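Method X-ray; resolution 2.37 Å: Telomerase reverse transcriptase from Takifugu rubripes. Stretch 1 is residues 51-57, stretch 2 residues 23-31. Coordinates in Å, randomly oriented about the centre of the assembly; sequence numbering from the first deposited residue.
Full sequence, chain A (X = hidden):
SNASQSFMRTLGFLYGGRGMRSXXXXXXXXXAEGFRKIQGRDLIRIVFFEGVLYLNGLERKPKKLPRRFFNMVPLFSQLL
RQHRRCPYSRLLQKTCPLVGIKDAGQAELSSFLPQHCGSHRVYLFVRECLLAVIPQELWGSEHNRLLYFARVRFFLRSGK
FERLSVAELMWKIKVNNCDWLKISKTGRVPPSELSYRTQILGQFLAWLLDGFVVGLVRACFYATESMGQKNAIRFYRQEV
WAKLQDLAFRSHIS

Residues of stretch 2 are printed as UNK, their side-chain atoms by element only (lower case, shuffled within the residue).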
# COMPACT_ATOMS: atom_id res chain seq x y z
N GLY A 51 -14.63 -5.71 -0.57
CA GLY A 51 -13.51 -5.35 0.29
C GLY A 51 -12.47 -6.46 0.32
O GLY A 51 -12.52 -7.37 -0.51
N VAL A 52 -11.55 -6.39 1.28
CA VAL A 52 -10.46 -7.37 1.40
C VAL A 52 -10.94 -8.81 1.65
O VAL A 52 -10.26 -9.76 1.25
CB VAL A 52 -9.42 -6.99 2.48
CG1 VAL A 52 -8.56 -5.83 2.01
CG2 VAL A 52 -10.08 -6.66 3.81
N LEU A 53 -12.09 -8.97 2.29
CA LEU A 53 -12.62 -10.29 2.65
C LEU A 53 -13.12 -11.09 1.45
O LEU A 53 -13.44 -12.27 1.57
CB LEU A 53 -13.71 -10.17 3.73
CG LEU A 53 -13.25 -9.65 5.10
CD1 LEU A 53 -14.45 -9.34 5.99
CD2 LEU A 53 -12.30 -10.62 5.78
N TYR A 54 -13.18 -10.43 0.29
CA TYR A 54 -13.44 -11.09 -0.98
C TYR A 54 -12.44 -12.22 -1.20
O TYR A 54 -12.78 -13.26 -1.77
CB TYR A 54 -13.40 -10.08 -2.13
CG TYR A 54 -13.43 -10.70 -3.50
CD1 TYR A 54 -14.64 -11.11 -4.07
CD2 TYR A 54 -12.26 -10.87 -4.23
CE1 TYR A 54 -14.67 -11.69 -5.33
CE2 TYR A 54 -12.28 -11.45 -5.49
CZ TYR A 54 -13.49 -11.85 -6.04
OH TYR A 54 -13.50 -12.42 -7.29
N LEU A 55 -11.20 -12.02 -0.74
CA LEU A 55 -10.15 -13.02 -0.82
C LEU A 55 -10.45 -14.27 0.02
O LEU A 55 -9.91 -15.35 -0.23
CB LEU A 55 -8.80 -12.42 -0.39
CG LEU A 55 -8.18 -11.35 -1.30
CD1 LEU A 55 -6.97 -10.69 -0.65
CD2 LEU A 55 -7.79 -11.95 -2.64
N ASN A 56 -11.33 -14.11 1.01
CA ASN A 56 -11.68 -15.19 1.92
C ASN A 56 -13.05 -15.81 1.63
O ASN A 56 -13.51 -16.68 2.38
CB ASN A 56 -11.60 -14.70 3.37
CG ASN A 56 -10.19 -14.30 3.76
OD1 ASN A 56 -9.30 -15.15 3.87
ND2 ASN A 56 -9.98 -13.01 3.98
N GLY A 57 -13.68 -15.37 0.55
CA GLY A 57 -14.93 -15.95 0.09
C GLY A 57 -16.17 -15.09 0.23
O GLY A 57 -17.26 -15.53 -0.10
N UNK A 23 1.92 -8.74 2.04
CA UNK A 23 1.33 -7.54 1.44
C UNK A 23 0.07 -7.89 0.64
O UNK A 23 0.05 -8.90 -0.07
c UNK A 23 1.25 -4.54 -2.26
c UNK A 23 1.35 -4.51 0.50
c UNK A 23 0.85 -3.41 -0.19
c UNK A 23 1.80 -5.63 -0.18
c UNK A 23 0.80 -3.43 -1.57
c UNK A 23 2.35 -6.82 0.56
c UNK A 23 1.74 -5.63 -1.57
N UNK A 24 -0.95 -7.04 0.76
CA UNK A 24 -2.26 -7.25 0.13
C UNK A 24 -2.23 -7.84 -1.29
O UNK A 24 -2.91 -8.84 -1.55
c UNK A 24 -3.07 -5.94 0.15
c UNK A 24 -4.40 -5.87 -0.61
c UNK A 24 -5.40 -6.93 -0.17
c UNK A 24 -5.00 -4.47 -0.48
N UNK A 25 -1.46 -7.24 -2.18
CA UNK A 25 -1.45 -7.64 -3.59
C UNK A 25 -0.70 -8.95 -3.85
O UNK A 25 -0.75 -9.49 -4.95
c UNK A 25 -3.13 -5.37 -4.88
c UNK A 25 -0.99 -4.24 -5.54
c UNK A 25 -1.66 -5.17 -4.54
c UNK A 25 -0.91 -6.51 -4.47
N UNK A 26 -0.00 -9.45 -2.83
CA UNK A 26 0.68 -10.75 -2.91
C UNK A 26 -0.16 -11.88 -2.33
O UNK A 26 0.24 -13.05 -2.38
o UNK A 26 2.94 -9.77 -4.25
c UNK A 26 2.05 -10.69 -2.23
n UNK A 26 4.11 -9.44 -2.37
c UNK A 26 3.08 -9.92 -3.04
N UNK A 27 -1.31 -11.53 -1.76
CA UNK A 27 -2.22 -12.52 -1.18
C UNK A 27 -3.00 -13.25 -2.26
O UNK A 27 -3.27 -12.70 -3.33
c UNK A 27 -3.17 -11.88 -0.17
n UNK A 27 -5.31 -9.34 3.54
n UNK A 27 -4.60 -11.31 2.58
n UNK A 27 -6.61 -11.23 3.71
c UNK A 27 -3.35 -10.74 2.07
c UNK A 27 -5.50 -10.63 3.28
c UNK A 27 -2.56 -11.72 1.21
N UNK A 28 -3.35 -14.50 -1.98
CA UNK A 28 -4.10 -15.33 -2.91
C UNK A 28 -5.58 -15.39 -2.53
O UNK A 28 -5.92 -15.32 -1.35
c UNK A 28 -2.12 -16.80 -3.60
c UNK A 28 -0.51 -18.28 -4.80
c UNK A 28 -1.67 -18.23 -3.82
n UNK A 28 -0.06 -19.68 -5.07
c UNK A 28 -3.50 -16.74 -2.96
N UNK A 29 -6.44 -15.49 -3.54
CA UNK A 29 -7.87 -15.71 -3.30
C UNK A 29 -8.12 -17.17 -2.98
O UNK A 29 -7.57 -18.07 -3.62
c UNK A 29 -11.03 -14.84 -5.40
c UNK A 29 -8.70 -15.27 -4.51
c UNK A 29 -12.43 -15.44 -5.51
n UNK A 29 -13.21 -15.36 -4.25
c UNK A 29 -10.19 -15.59 -4.38
N UNK A 30 -8.96 -17.40 -1.97
CA UNK A 30 -9.32 -18.75 -1.56
C UNK A 30 -10.45 -19.31 -2.42
O UNK A 30 -11.57 -18.78 -2.42
n UNK A 30 -8.86 -22.61 1.72
c UNK A 30 -9.70 -18.78 -0.07
c UNK A 30 -10.02 -20.18 0.45
c UNK A 30 -9.78 -20.29 1.95
c UNK A 30 -9.86 -21.74 2.41
N UNK A 31 -10.13 -20.36 -3.17
CA UNK A 31 -11.13 -21.14 -3.90
C UNK A 31 -11.62 -22.27 -3.00
O UNK A 31 -11.14 -22.43 -1.87
c UNK A 31 -10.56 -21.71 -5.21
c UNK A 31 -10.23 -20.59 -6.19
o UNK A 31 -9.37 -22.46 -4.94
O HOH W 1 -15.44 -14.09 -2.88

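Position 23 carries one carbon followed by a closed ring of six carbons with no heteroatom. That is phenylalanine, F23; its side chain is out of reach of stretch 1 and takes no part in the contact.

Position 24 has four carbons, forked at the second, which defines leucine. In L24 the CA-to-CB bond points sideways, but chi1 t and chi2 p bring the fork nearer to stretch 1: CD1 of L24 lies 4.0 Å from CG1 of V52 and 4.1 Å from CD1 of L55, both apolar contacts.

Position 25 shows the same four-carbon fork, hence L25, but its CB points away and no atom touches stretch 1. Position 26 has two carbons, the second bearing one oxygen and one nitrogen. The element count fits an amide, so this is N26, whose backbone N donates to O of F23 at 2.8 Å, the first turn of the short 3-10 segment.

Position 27 runs three carbons, a nitrogen, then a carbon holding two more nitrogens: a guanidinium, thus R27. Its backbone N donates to O of L24 at 3.1 Å, the second turn of that segment. Its CB points toward stretch 1 and sits 4.0 Å from CD1 of L55, which also lies over one guanidinium face. Near the plane, at the edge, ND2 of N56 is 3.8 Å from NH2 of R27, a contact without a hydrogen bond.

Position 28 has four carbons in a row ending in nitrogen, which is lysine. The extended side chain of K28 leads off; only its backbone comes close, with O of K28 4.1 Å from CD2 of L55.

Position 29 has the same unbranched chain, K29, with a different use. Its CB is 3.9 Å from CD2 of L55, and CD is 3.6 Å from CE2 of Y54. With chi4 at 62°, NZ stands 4.1 Å from the Y54 ring centroid, 17° off the normal, a cation-pi interaction.

Position 30 repeats the four carbons and terminal nitrogen: K30. Its CB points toward stretch 1, but the chain end leads away. Position 31 has one carbon carrying an oxygen and a carbon, hence T31, pointing away.

The contact buries 479 Å² and centres on L55, whose side chain packs against L24, R27 and K29. Its backbone fixes the register: N of K30 donates to O of L55 at 2.9 Å and 168°, nearly linear. Beside this, NZ of K29 reaches O of Y54 through a weak 3.3 Å hydrogen bond, reinforced by water 1, which accepts from NZ of K29 at 2.9 Å and donates to O of Y54 at 3.0 Å.

Stretch 2, residues 23-31: FLLNRKKKT
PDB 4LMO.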